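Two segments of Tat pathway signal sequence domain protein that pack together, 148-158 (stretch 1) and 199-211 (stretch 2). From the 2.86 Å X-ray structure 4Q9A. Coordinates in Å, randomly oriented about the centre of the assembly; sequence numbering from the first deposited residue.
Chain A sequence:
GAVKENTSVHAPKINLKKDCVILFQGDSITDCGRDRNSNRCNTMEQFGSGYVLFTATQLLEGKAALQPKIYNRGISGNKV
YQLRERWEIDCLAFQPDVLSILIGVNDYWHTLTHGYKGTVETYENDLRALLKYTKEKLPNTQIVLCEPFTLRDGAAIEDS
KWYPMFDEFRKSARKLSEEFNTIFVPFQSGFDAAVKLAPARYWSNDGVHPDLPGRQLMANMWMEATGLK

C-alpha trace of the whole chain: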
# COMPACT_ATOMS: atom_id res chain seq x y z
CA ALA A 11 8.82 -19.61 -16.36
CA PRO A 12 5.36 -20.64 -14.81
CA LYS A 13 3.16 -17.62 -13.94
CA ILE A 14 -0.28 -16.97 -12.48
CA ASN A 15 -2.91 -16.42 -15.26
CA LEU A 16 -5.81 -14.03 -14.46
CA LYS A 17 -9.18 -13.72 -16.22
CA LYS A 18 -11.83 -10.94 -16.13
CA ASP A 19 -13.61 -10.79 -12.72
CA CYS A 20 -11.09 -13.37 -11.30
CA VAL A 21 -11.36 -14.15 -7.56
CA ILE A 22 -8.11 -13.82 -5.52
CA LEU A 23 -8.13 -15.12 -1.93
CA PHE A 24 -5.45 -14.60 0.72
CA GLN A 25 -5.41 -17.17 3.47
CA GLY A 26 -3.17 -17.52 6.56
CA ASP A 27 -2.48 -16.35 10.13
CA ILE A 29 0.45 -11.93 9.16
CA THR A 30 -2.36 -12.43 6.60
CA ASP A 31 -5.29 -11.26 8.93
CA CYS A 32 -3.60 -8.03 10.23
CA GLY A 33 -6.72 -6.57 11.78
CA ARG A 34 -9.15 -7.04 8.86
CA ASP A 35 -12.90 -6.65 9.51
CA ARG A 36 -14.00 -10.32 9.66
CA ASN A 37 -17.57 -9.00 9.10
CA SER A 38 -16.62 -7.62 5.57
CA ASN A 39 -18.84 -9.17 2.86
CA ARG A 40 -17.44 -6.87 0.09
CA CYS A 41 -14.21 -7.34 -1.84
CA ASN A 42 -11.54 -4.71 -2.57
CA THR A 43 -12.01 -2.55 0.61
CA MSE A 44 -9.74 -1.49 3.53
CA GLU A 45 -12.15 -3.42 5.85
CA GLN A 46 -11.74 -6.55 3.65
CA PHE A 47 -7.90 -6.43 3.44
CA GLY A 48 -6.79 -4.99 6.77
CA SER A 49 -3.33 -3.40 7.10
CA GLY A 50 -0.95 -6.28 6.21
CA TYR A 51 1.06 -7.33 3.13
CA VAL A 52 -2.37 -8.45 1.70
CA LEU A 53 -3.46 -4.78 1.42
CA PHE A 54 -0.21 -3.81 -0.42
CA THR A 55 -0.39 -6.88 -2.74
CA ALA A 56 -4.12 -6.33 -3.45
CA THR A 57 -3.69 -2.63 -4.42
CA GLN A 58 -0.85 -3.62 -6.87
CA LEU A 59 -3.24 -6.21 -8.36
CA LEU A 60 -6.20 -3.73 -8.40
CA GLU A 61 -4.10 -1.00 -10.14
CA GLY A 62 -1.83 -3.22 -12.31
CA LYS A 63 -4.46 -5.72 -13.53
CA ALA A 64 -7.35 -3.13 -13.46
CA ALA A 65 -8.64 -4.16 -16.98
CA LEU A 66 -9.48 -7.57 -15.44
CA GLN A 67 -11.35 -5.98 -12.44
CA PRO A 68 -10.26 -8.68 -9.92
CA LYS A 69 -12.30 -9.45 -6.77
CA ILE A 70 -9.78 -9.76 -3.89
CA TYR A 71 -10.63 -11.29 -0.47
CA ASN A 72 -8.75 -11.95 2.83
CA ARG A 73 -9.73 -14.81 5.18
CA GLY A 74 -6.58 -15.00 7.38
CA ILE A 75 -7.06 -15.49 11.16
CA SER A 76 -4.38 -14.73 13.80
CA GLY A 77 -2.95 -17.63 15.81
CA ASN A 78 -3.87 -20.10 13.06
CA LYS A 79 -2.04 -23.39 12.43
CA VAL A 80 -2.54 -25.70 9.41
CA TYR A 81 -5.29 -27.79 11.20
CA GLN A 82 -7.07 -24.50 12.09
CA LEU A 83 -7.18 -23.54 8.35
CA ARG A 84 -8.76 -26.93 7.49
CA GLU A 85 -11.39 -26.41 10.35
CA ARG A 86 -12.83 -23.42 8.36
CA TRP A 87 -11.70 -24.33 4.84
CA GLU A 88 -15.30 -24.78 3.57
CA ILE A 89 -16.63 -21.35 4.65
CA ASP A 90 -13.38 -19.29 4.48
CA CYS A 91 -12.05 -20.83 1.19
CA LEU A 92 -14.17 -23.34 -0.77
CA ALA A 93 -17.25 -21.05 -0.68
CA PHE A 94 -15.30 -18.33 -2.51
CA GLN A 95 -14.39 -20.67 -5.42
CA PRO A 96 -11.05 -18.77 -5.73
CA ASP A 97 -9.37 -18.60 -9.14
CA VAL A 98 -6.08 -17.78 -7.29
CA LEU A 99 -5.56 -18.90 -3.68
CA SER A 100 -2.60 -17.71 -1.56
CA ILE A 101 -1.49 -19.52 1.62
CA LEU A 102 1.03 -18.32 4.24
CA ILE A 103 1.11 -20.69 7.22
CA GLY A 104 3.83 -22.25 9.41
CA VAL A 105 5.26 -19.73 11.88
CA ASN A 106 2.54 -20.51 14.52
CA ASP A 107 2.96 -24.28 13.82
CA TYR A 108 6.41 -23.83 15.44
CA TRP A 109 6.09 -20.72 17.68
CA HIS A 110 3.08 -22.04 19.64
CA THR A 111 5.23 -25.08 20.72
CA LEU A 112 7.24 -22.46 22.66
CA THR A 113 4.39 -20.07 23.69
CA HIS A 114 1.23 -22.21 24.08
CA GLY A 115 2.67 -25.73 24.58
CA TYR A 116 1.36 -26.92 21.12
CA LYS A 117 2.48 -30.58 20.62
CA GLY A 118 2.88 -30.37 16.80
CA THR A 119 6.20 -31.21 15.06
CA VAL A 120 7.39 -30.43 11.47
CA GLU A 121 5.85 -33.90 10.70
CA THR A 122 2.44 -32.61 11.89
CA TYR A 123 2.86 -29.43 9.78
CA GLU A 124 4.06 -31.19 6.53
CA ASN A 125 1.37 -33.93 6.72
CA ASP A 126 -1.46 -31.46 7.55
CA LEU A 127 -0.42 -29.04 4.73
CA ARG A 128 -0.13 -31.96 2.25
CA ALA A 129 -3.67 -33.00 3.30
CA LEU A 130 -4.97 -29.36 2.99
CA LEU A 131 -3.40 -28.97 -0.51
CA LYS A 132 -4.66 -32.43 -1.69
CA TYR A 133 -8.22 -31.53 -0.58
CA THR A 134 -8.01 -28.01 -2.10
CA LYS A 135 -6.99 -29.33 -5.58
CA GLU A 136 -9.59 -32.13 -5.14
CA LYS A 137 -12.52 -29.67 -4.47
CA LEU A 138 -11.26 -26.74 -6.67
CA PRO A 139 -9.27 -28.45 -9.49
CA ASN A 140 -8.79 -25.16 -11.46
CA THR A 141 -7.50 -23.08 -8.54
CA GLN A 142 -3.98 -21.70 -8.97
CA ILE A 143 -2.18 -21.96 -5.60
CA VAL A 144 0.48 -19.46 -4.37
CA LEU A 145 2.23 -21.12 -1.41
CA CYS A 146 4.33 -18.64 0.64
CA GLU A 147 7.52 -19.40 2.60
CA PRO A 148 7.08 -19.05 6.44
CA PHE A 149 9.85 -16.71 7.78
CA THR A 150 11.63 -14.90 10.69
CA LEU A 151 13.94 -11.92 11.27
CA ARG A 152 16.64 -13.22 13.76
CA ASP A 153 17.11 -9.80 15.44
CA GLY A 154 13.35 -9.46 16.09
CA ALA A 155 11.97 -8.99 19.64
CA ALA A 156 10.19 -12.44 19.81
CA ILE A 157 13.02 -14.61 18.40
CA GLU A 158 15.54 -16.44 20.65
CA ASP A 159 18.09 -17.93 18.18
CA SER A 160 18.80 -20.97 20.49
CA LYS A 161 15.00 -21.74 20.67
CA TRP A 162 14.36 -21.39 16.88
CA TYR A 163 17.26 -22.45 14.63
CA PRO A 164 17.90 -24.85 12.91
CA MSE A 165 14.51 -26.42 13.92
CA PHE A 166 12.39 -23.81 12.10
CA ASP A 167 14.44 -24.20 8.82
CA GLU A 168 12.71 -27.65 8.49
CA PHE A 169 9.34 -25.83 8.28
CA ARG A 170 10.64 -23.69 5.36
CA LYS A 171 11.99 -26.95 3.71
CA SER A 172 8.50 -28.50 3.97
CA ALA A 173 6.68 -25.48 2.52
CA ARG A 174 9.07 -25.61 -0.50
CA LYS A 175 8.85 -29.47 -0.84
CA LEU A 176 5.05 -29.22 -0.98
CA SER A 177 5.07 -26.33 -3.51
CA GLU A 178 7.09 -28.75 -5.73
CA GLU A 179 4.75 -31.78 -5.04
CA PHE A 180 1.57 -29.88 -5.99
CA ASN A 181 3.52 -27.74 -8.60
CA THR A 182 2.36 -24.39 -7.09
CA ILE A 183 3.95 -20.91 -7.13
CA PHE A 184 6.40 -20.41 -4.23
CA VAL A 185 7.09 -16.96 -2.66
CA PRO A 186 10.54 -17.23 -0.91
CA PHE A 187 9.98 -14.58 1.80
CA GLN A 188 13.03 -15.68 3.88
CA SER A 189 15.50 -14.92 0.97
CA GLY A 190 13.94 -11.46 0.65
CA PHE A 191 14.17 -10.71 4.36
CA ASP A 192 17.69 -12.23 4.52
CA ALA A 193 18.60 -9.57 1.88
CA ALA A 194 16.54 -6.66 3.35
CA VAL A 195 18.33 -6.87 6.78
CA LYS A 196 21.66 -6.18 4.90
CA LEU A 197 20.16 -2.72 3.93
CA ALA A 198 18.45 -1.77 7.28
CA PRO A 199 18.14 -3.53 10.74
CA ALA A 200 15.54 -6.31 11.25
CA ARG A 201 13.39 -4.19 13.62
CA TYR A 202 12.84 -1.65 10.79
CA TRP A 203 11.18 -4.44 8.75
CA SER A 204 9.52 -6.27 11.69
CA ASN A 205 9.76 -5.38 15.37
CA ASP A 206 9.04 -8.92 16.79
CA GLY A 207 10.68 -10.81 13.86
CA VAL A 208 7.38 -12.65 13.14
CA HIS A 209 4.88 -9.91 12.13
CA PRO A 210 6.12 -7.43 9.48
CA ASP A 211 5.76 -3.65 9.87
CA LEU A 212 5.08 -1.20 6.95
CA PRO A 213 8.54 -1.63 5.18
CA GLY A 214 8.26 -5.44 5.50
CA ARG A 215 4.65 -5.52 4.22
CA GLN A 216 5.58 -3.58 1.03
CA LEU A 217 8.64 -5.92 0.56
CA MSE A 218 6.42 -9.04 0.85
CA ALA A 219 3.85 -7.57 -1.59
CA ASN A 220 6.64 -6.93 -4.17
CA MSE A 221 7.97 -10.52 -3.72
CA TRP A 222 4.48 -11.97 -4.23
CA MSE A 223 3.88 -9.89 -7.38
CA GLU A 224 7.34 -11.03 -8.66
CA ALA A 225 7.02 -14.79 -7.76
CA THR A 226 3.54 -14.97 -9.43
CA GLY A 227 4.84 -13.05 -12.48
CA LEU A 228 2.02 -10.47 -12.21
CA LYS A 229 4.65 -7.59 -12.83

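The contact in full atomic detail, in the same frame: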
# COMPACT_ATOMS: atom_id res chain seq x y z
N PRO A 148 7.12 -19.61 5.07
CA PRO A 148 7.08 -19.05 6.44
C PRO A 148 8.48 -18.49 6.78
O PRO A 148 9.48 -19.03 6.27
CB PRO A 148 6.67 -20.23 7.31
CG PRO A 148 7.07 -21.43 6.53
CD PRO A 148 7.04 -21.08 5.08
N PHE A 149 8.57 -17.39 7.55
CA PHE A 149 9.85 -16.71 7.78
C PHE A 149 10.01 -16.09 9.17
O PHE A 149 9.03 -15.93 9.90
CB PHE A 149 9.97 -15.55 6.75
CG PHE A 149 8.83 -14.55 6.84
CD1 PHE A 149 8.88 -13.48 7.72
CD2 PHE A 149 7.67 -14.74 6.09
CE1 PHE A 149 7.78 -12.62 7.86
CE2 PHE A 149 6.58 -13.87 6.22
CZ PHE A 149 6.65 -12.81 7.11
N THR A 150 11.24 -15.62 9.46
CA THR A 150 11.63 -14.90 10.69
C THR A 150 12.81 -13.96 10.44
O THR A 150 13.70 -14.26 9.63
CB THR A 150 12.03 -15.84 11.84
OG1 THR A 150 13.16 -16.61 11.45
CG2 THR A 150 10.88 -16.71 12.36
N LEU A 151 12.85 -12.87 11.21
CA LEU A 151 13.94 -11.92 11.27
C LEU A 151 14.63 -12.16 12.65
O LEU A 151 14.03 -11.93 13.70
CB LEU A 151 13.42 -10.49 11.05
CG LEU A 151 12.94 -10.18 9.60
CD1 LEU A 151 11.42 -10.45 9.41
CD2 LEU A 151 13.26 -8.73 9.22
N ARG A 152 15.84 -12.77 12.61
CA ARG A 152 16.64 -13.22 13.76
C ARG A 152 16.81 -12.16 14.87
O ARG A 152 16.82 -12.51 16.07
CB ARG A 152 18.02 -13.69 13.30
CG ARG A 152 18.00 -15.03 12.59
CD ARG A 152 19.36 -15.71 12.56
NE ARG A 152 19.30 -17.01 11.89
CZ ARG A 152 20.08 -18.05 12.20
NH1 ARG A 152 20.97 -17.96 13.17
NH2 ARG A 152 19.95 -19.20 11.54
N ASP A 153 16.95 -10.88 14.47
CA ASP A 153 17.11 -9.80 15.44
C ASP A 153 15.76 -9.13 15.79
O ASP A 153 15.72 -7.96 16.19
CB ASP A 153 18.14 -8.76 14.99
CG ASP A 153 18.90 -8.07 16.13
OD1 ASP A 153 18.85 -8.58 17.29
OD2 ASP A 153 19.56 -7.03 15.87
N GLY A 154 14.68 -9.90 15.70
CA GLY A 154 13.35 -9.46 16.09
C GLY A 154 13.21 -9.63 17.59
O GLY A 154 13.99 -10.38 18.20
N ALA A 155 12.23 -8.95 18.19
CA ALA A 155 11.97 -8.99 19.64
C ALA A 155 11.57 -10.37 20.17
O ALA A 155 11.99 -10.73 21.27
CB ALA A 155 10.90 -7.98 20.00
N ALA A 156 10.75 -11.14 19.41
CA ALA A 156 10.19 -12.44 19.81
C ALA A 156 11.08 -13.66 19.53
O ALA A 156 10.76 -14.76 20.00
CB ALA A 156 8.86 -12.64 19.12
N ILE A 157 12.17 -13.48 18.77
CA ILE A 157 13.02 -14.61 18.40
C ILE A 157 14.25 -14.74 19.32
O ILE A 157 15.00 -13.77 19.54
CB ILE A 157 13.39 -14.56 16.88
CG1 ILE A 157 12.24 -15.12 16.03
CG2 ILE A 157 14.64 -15.34 16.56
CD1 ILE A 157 11.28 -14.11 15.55
N GLU A 158 14.42 -15.96 19.85
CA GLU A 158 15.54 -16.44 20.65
C GLU A 158 16.22 -17.47 19.77
O GLU A 158 15.67 -18.55 19.56
CB GLU A 158 15.03 -17.03 21.97
CG GLU A 158 15.46 -16.27 23.21
CD GLU A 158 15.34 -17.02 24.52
OE1 GLU A 158 14.30 -17.68 24.74
OE2 GLU A 158 16.29 -16.91 25.35
N PRO A 199 18.34 -2.50 9.69
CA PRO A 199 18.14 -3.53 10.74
C PRO A 199 16.76 -4.18 10.73
O PRO A 199 15.77 -3.57 10.33
CB PRO A 199 18.36 -2.76 12.05
CG PRO A 199 18.24 -1.32 11.67
CD PRO A 199 18.75 -1.21 10.28
N ALA A 200 16.73 -5.45 11.18
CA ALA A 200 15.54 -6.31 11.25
C ALA A 200 14.32 -5.61 11.84
O ALA A 200 13.22 -5.75 11.30
CB ALA A 200 15.85 -7.54 12.07
N ARG A 201 14.50 -4.84 12.93
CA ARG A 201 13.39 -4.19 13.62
C ARG A 201 12.77 -3.00 12.86
O ARG A 201 11.72 -2.49 13.26
CB ARG A 201 13.77 -3.85 15.06
CG ARG A 201 13.87 -5.15 15.85
CD ARG A 201 13.90 -4.97 17.33
NE ARG A 201 14.73 -6.01 17.92
CZ ARG A 201 14.79 -6.27 19.22
NH1 ARG A 201 14.02 -5.60 20.07
NH2 ARG A 201 15.60 -7.22 19.67
N TYR A 202 13.38 -2.62 11.73
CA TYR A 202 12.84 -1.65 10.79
C TYR A 202 11.76 -2.36 9.96
O TYR A 202 10.69 -1.80 9.71
CB TYR A 202 13.97 -1.07 9.90
CG TYR A 202 13.50 -0.15 8.80
CD1 TYR A 202 13.21 1.19 9.06
CD2 TYR A 202 13.36 -0.60 7.49
CE1 TYR A 202 12.78 2.04 8.05
CE2 TYR A 202 12.95 0.25 6.47
CZ TYR A 202 12.64 1.57 6.76
OH TYR A 202 12.21 2.43 5.78
N TRP A 203 12.04 -3.61 9.57
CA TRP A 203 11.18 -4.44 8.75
C TRP A 203 10.08 -5.10 9.55
O TRP A 203 8.96 -5.21 9.06
CB TRP A 203 12.02 -5.52 8.05
CG TRP A 203 13.14 -4.97 7.23
CD1 TRP A 203 14.45 -4.84 7.60
CD2 TRP A 203 13.04 -4.36 5.94
NE1 TRP A 203 15.17 -4.25 6.59
CE2 TRP A 203 14.33 -3.92 5.57
CE3 TRP A 203 11.96 -4.13 5.05
CZ2 TRP A 203 14.58 -3.29 4.34
CZ3 TRP A 203 12.22 -3.50 3.84
CH2 TRP A 203 13.52 -3.10 3.49
N SER A 204 10.41 -5.57 10.77
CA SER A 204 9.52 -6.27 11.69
C SER A 204 10.07 -6.14 13.08
O SER A 204 11.20 -6.57 13.32
CB SER A 204 9.39 -7.75 11.32
OG SER A 204 9.07 -8.51 12.47
N ASN A 205 9.28 -5.59 14.01
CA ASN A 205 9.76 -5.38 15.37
C ASN A 205 9.92 -6.69 16.16
O ASN A 205 10.93 -6.83 16.85
CB ASN A 205 8.89 -4.39 16.12
CG ASN A 205 9.46 -4.02 17.47
OD1 ASN A 205 9.09 -4.62 18.48
ND2 ASN A 205 10.42 -3.10 17.51
N ASP A 206 8.96 -7.65 16.05
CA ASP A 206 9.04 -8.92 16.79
C ASP A 206 9.79 -10.04 16.02
O ASP A 206 10.16 -11.05 16.63
CB ASP A 206 7.66 -9.41 17.22
CG ASP A 206 6.60 -9.47 16.13
OD1 ASP A 206 6.93 -9.88 15.00
OD2 ASP A 206 5.43 -9.17 16.43
N GLY A 207 10.00 -9.84 14.72
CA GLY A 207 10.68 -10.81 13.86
C GLY A 207 9.74 -11.84 13.25
O GLY A 207 10.17 -12.70 12.49
N VAL A 208 8.45 -11.76 13.60
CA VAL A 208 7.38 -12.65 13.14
C VAL A 208 6.43 -11.88 12.23
O VAL A 208 6.20 -12.29 11.10
CB VAL A 208 6.62 -13.26 14.35
CG1 VAL A 208 5.37 -14.01 13.91
CG2 VAL A 208 7.52 -14.16 15.18
N HIS A 209 5.85 -10.78 12.78
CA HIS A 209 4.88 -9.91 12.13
C HIS A 209 5.61 -8.73 11.50
O HIS A 209 6.26 -7.95 12.21
CB HIS A 209 3.79 -9.43 13.13
CG HIS A 209 3.17 -10.51 13.96
ND1 HIS A 209 3.71 -10.90 15.18
CD2 HIS A 209 2.06 -11.27 13.72
CE1 HIS A 209 2.93 -11.87 15.63
NE2 HIS A 209 1.93 -12.14 14.79
N PRO A 210 5.47 -8.56 10.16
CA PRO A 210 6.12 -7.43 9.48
C PRO A 210 5.42 -6.10 9.70
O PRO A 210 4.19 -6.03 9.75
CB PRO A 210 6.04 -7.82 8.01
CG PRO A 210 4.83 -8.66 7.91
CD PRO A 210 4.72 -9.40 9.20
N ASP A 211 6.23 -5.02 9.77
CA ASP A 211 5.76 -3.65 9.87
C ASP A 211 5.71 -3.08 8.45
O ASP A 211 6.00 -3.82 7.51
CB ASP A 211 6.64 -2.84 10.83
CG ASP A 211 6.86 -3.50 12.18
OD1 ASP A 211 5.93 -4.21 12.66
OD2 ASP A 211 7.96 -3.32 12.76

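Stretch 2 begins its contact with stretch 1 at Ala-200, whose methyl points toward Leu-151 (CB to CB, 4.0 Å) and also meets Asp-153. Arg-201 reaches the end of the type I turn that spans Leu-151 to Gly-154: its NE donates to Asp-153 O (2.8 Å) near the guanidinium plane, while Gly-154 C and Ala-155 N lie over one face. The Asp-153 carboxylate stays beyond salt-bridge range, with OD1 4.3 Å from Arg-201 NH2; the hydrogen bond goes to the backbone carbonyl instead. Leu-151 also packs against Trp-203, CD2 to CB 3.6 Å, and reaches the CB of Ser-204 with CD1, 3.9 Å.

From Asn-205 to Gly-207 the hydrogen bonds across the contact join backbone to backbone. Asn-205 O accepts from Ala-155 N and Asp-206 O from Ala-156 N, both at 2.8 Å. The Asp-206 carboxylate instead turns back on its own loop, binding the amides of Val-208 and His-209 and the His-209 ring. At Gly-207, O accepts from Leu-151 N (3.0 Å). Here the chains approach so closely, Gly-207 CA to Gly-154 CA 3.7 Å, that a CB on either glycine would clash with the other stretch; Gly-207 also has a positive phi. Val-208 CG2 then packs against Ile-157 CD1 (3.8 Å), and Pro-210 CD sits at the ring edge of Phe-149, 4.4 Å from CZ.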